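Side-chain contact in L-rhamnose mutarotase (Formosa agariphila, PDB 6HHN), which catalyses the interconversion of the alpha and beta anomers of L-rhamnose, a step in the breakdown of the green-algal polysaccharide ulvan: residues K23-A28 with A92-V97. Sequence-based numbering, arbitrary orientation. Where two conformers were deposited one is given.
Sequences KGQKQA and ADIMQV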
ATOM      1  N   LYS A  23      10.297  16.154   5.354  1.00 35.78           N
ATOM      2  CA  LYS A  23      11.628  15.584   5.208  1.00 38.90           C
ATOM      3  C   LYS A  23      12.275  15.358   6.567  1.00 37.41           C
ATOM      4  O   LYS A  23      12.238  16.231   7.435  1.00 35.14           O
ATOM      5  CB  LYS A  23      12.505  16.538   4.386  1.00 66.33           C
ATOM      6  CG  LYS A  23      11.933  16.899   3.026  1.00 73.72           C
ATOM      7  CD  LYS A  23      13.004  17.463   2.095  1.00 82.72           C
ATOM      8  CE  LYS A  23      12.771  17.015   0.655  1.00 87.26           C
ATOM      9  NZ  LYS A  23      13.824  17.522  -0.275  1.00 90.36           N
ATOM     10  N   GLY A  24      12.872  14.179   6.742  1.00 37.99           N
ATOM     11  CA  GLY A  24      13.670  13.875   7.913  1.00 37.26           C
ATOM     12  C   GLY A  24      12.913  13.461   9.152  1.00 38.99           C
ATOM     13  O   GLY A  24      13.532  13.331  10.216  1.00 42.59           O
ATOM     14  N   GLN A  25      11.605  13.230   9.057  1.00 34.90           N
ATOM     15  CA  GLN A  25      10.781  13.005  10.239  1.00 32.08           C
ATOM     16  C   GLN A  25      10.339  11.555  10.392  1.00 29.10           C
ATOM     17  O   GLN A  25       9.406  11.281  11.150  1.00 29.11           O
ATOM     18  CB  GLN A  25       9.565  13.932  10.218  1.00 29.41           C
ATOM     19  CG  GLN A  25       9.924  15.399  10.216  1.00 33.68           C
ATOM     20  CD  GLN A  25      10.770  15.775  11.408  1.00 37.56           C
ATOM     21  OE1 GLN A  25      10.537  15.320  12.524  1.00 39.75           O
ATOM     22  NE2 GLN A  25      11.780  16.587  11.170  1.00 45.64           N
ATOM     23  N   LYS A  26      11.005  10.615   9.712  1.00 31.74           N
ATOM     24  CA  LYS A  26      10.636   9.216   9.861  1.00 29.72           C
ATOM     25  C   LYS A  26      10.686   8.793  11.321  1.00 28.88           C
ATOM     26  O   LYS A  26       9.780   8.108  11.808  1.00 29.59           O
ATOM     27  CB  LYS A  26      11.547   8.321   9.009  1.00 35.29           C
ATOM     28  CG  LYS A  26      11.258   6.823   9.168  1.00 37.86           C
ATOM     29  CD  LYS A  26      12.244   5.978   8.376  1.00 40.48           C
ATOM     30  CE  LYS A  26      12.136   4.511   8.742  1.00 42.70           C
ATOM     31  NZ  LYS A  26      13.286   3.744   8.171  1.00 46.44           N
ATOM     32  N   GLN A  27      11.751   9.172  12.037  1.00 32.96           N
ATOM     33  CA  GLN A  27      11.917   8.695  13.406  1.00 32.98           C
ATOM     34  C   GLN A  27      10.778   9.187  14.289  1.00 30.54           C
ATOM     35  O   GLN A  27      10.189   8.414  15.067  1.00 31.28           O
ATOM     36  CB  GLN A  27      13.261   9.151  13.970  1.00 41.69           C
ATOM     37  CG  GLN A  27      13.736   8.313  15.146  1.00 56.79           C
ATOM     38  CD  GLN A  27      13.913   6.844  14.776  1.00 67.90           C
ATOM     39  OE1 GLN A  27      14.375   6.516  13.676  1.00 70.94           O
ATOM     40  NE2 GLN A  27      13.529   5.952  15.685  1.00 71.21           N
ATOM     41  N   ALA A  28      10.457  10.480  14.192  1.00 30.63           N
ATOM     42  CA  ALA A  28       9.383  11.041  15.001  1.00 29.81           C
ATOM     43  C   ALA A  28       8.053  10.382  14.663  1.00 25.42           C
ATOM     44  O   ALA A  28       7.260  10.053  15.559  1.00 26.07           O
ATOM     45  CB  ALA A  28       9.301  12.547  14.764  1.00 32.33           C
ATOM     46  N   ALA A  92       0.754  17.476  13.422  1.00 16.84           N
ATOM     47  CA  ALA A  92       0.728  18.412  12.304  1.00 17.78           C
ATOM     48  C   ALA A  92       2.091  19.012  11.982  1.00 18.98           C
ATOM     49  O   ALA A  92       2.270  19.512  10.874  1.00 24.38           O
ATOM     50  CB  ALA A  92      -0.264  19.535  12.606  1.00 21.64           C
ATOM     51  N   ASP A  93       3.039  18.958  12.914  1.00 18.95           N
ATOM     52  CA  ASP A  93       4.358  19.533  12.680  1.00 21.27           C
ATOM     53  C   ASP A  93       5.224  18.676  11.779  1.00 21.86           C
ATOM     54  O   ASP A  93       6.183  19.201  11.191  1.00 26.77           O
ATOM     55  CB  ASP A  93       5.094  19.751  14.010  1.00 25.73           C
ATOM     56  CG  ASP A  93       5.181  18.474  14.887  1.00 28.44           C
ATOM     57  OD1 ASP A  93       4.302  17.583  14.813  1.00 30.48           O
ATOM     58  OD2 ASP A  93       6.136  18.375  15.686  1.00 34.59           O
ATOM     59  N   ILE A  94       4.943  17.381  11.655  1.00 20.93           N
ATOM     60  CA  ILE A  94       5.807  16.490  10.881  1.00 21.79           C
ATOM     61  C   ILE A  94       5.136  15.922   9.651  1.00 21.15           C
ATOM     62  O   ILE A  94       5.798  15.216   8.883  1.00 20.56           O
ATOM     63  CB  ILE A  94       6.413  15.374  11.752  1.00 24.74           C
ATOM     64  CG1 ILE A  94       5.327  14.431  12.244  1.00 21.75           C
ATOM     65  CG2 ILE A  94       7.194  16.018  12.915  1.00 27.27           C
ATOM     66  CD1 ILE A  94       5.880  13.310  13.114  1.00 28.31           C
ATOM     67  N   MET A  95       3.848  16.177   9.439  0.58 22.26           N
ATOM     68  CA  MET A  95       3.101  15.710   8.280  0.58 23.50           C
ATOM     69  C   MET A  95       2.741  16.893   7.385  0.58 19.28           C
ATOM     70  O   MET A  95       2.631  18.027   7.849  0.58 22.15           O
ATOM     71  CB  MET A  95       1.771  15.048   8.715  0.58 18.84           C
ATOM     72  CG  MET A  95       1.889  13.874   9.656  0.58 24.04           C
ATOM     73  SD  MET A  95       2.385  12.389   8.793  0.58 24.63           S
ATOM     74  CE  MET A  95       0.915  12.037   7.810  0.58 22.58           C
ATOM     75  N   GLN A  96       2.552  16.613   6.098  1.00 19.52           N
ATOM     76  CA  GLN A  96       1.937  17.562   5.189  1.00 18.84           C
ATOM     77  C   GLN A  96       0.441  17.586   5.459  1.00 16.89           C
ATOM     78  O   GLN A  96      -0.244  16.568   5.308  1.00 17.72           O
ATOM     79  CB  GLN A  96       2.229  17.181   3.748  1.00 23.75           C
ATOM     80  CG  GLN A  96       1.881  18.254   2.781  1.00 28.29           C
ATOM     81  CD  GLN A  96       2.269  17.893   1.355  1.00 31.96           C
ATOM     82  OE1 GLN A  96       3.424  17.995   0.961  1.00 36.39           O
ATOM     83  NE2 GLN A  96       1.308  17.425   0.603  1.00 36.28           N
ATOM     84  N   VAL A  97      -0.064  18.725   5.916  1.00 18.24           N
ATOM     85  CA  VAL A  97      -1.422  18.808   6.406  1.00 16.83           C
ATOM     86  C   VAL A  97      -2.171  19.978   5.798  1.00 16.58           C
ATOM     87  O   VAL A  97      -1.585  20.940   5.308  1.00 19.54           O
ATOM     88  CB  VAL A  97      -1.498  18.915   7.942  1.00 16.80           C
ATOM     89  CG1 VAL A  97      -0.840  17.741   8.610  1.00 18.02           C
ATOM     90  CG2 VAL A  97      -0.875  20.220   8.429  1.00 19.74           C
TER
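Ile94 pushes its branched side chain against Gln25 and Ala28, joining the loop that follows helix 82-91 to the start of helix 26-34 in this dimeric alpha/beta-barrel fold. Its two branches divide the work. CG2 meets the glutamine, whereas the other branch, CG1 and CD1, runs on to the first turn of the helix. Gln25, at the N-cap position, crosses the isoleucine at a slant and touches it along most of its length: both CB and CG lie 3.8 Å from Ile94 CB, and the amide carbon CD sits 3.9 Å from Ile94 CG2. A bend at chi2 (-58°) folds the chain back, and chi3 (-41°) turns OE1 towards the methyl and NE2 away. Gln25 OE1 thus comes to 3.4 Å from Ile94 CG2, which lies oblique to the amide plane. No hydrogen bond crosses here. One turn on, Ala28 CB faces Ile94 CD1 at 3.9 Å; the extended outer branch, with CD1 anti to CA (chi2 -180°), carries the methyl that far. An alanine in place of Gln25 keeps only the CB contact and takes away CG and the amide, so Ile94 CG2 would probably be left with a gap beside it and less shielded. Ile94 also touches Arg32 and lies close to Tyr29, a probable substrate-binding residue, so the contact probably borders the sugar site. The chemistry is thus methyl to methyl at Ala28, and at Gln25 aliphatic carbons plus a carbonyl oxygen resting on a methyl: van der Waals contact joins loop and helix, while polar ties come from the Ile94 backbone with Asn22 and from the salt bridge of Asp93 with Arg32.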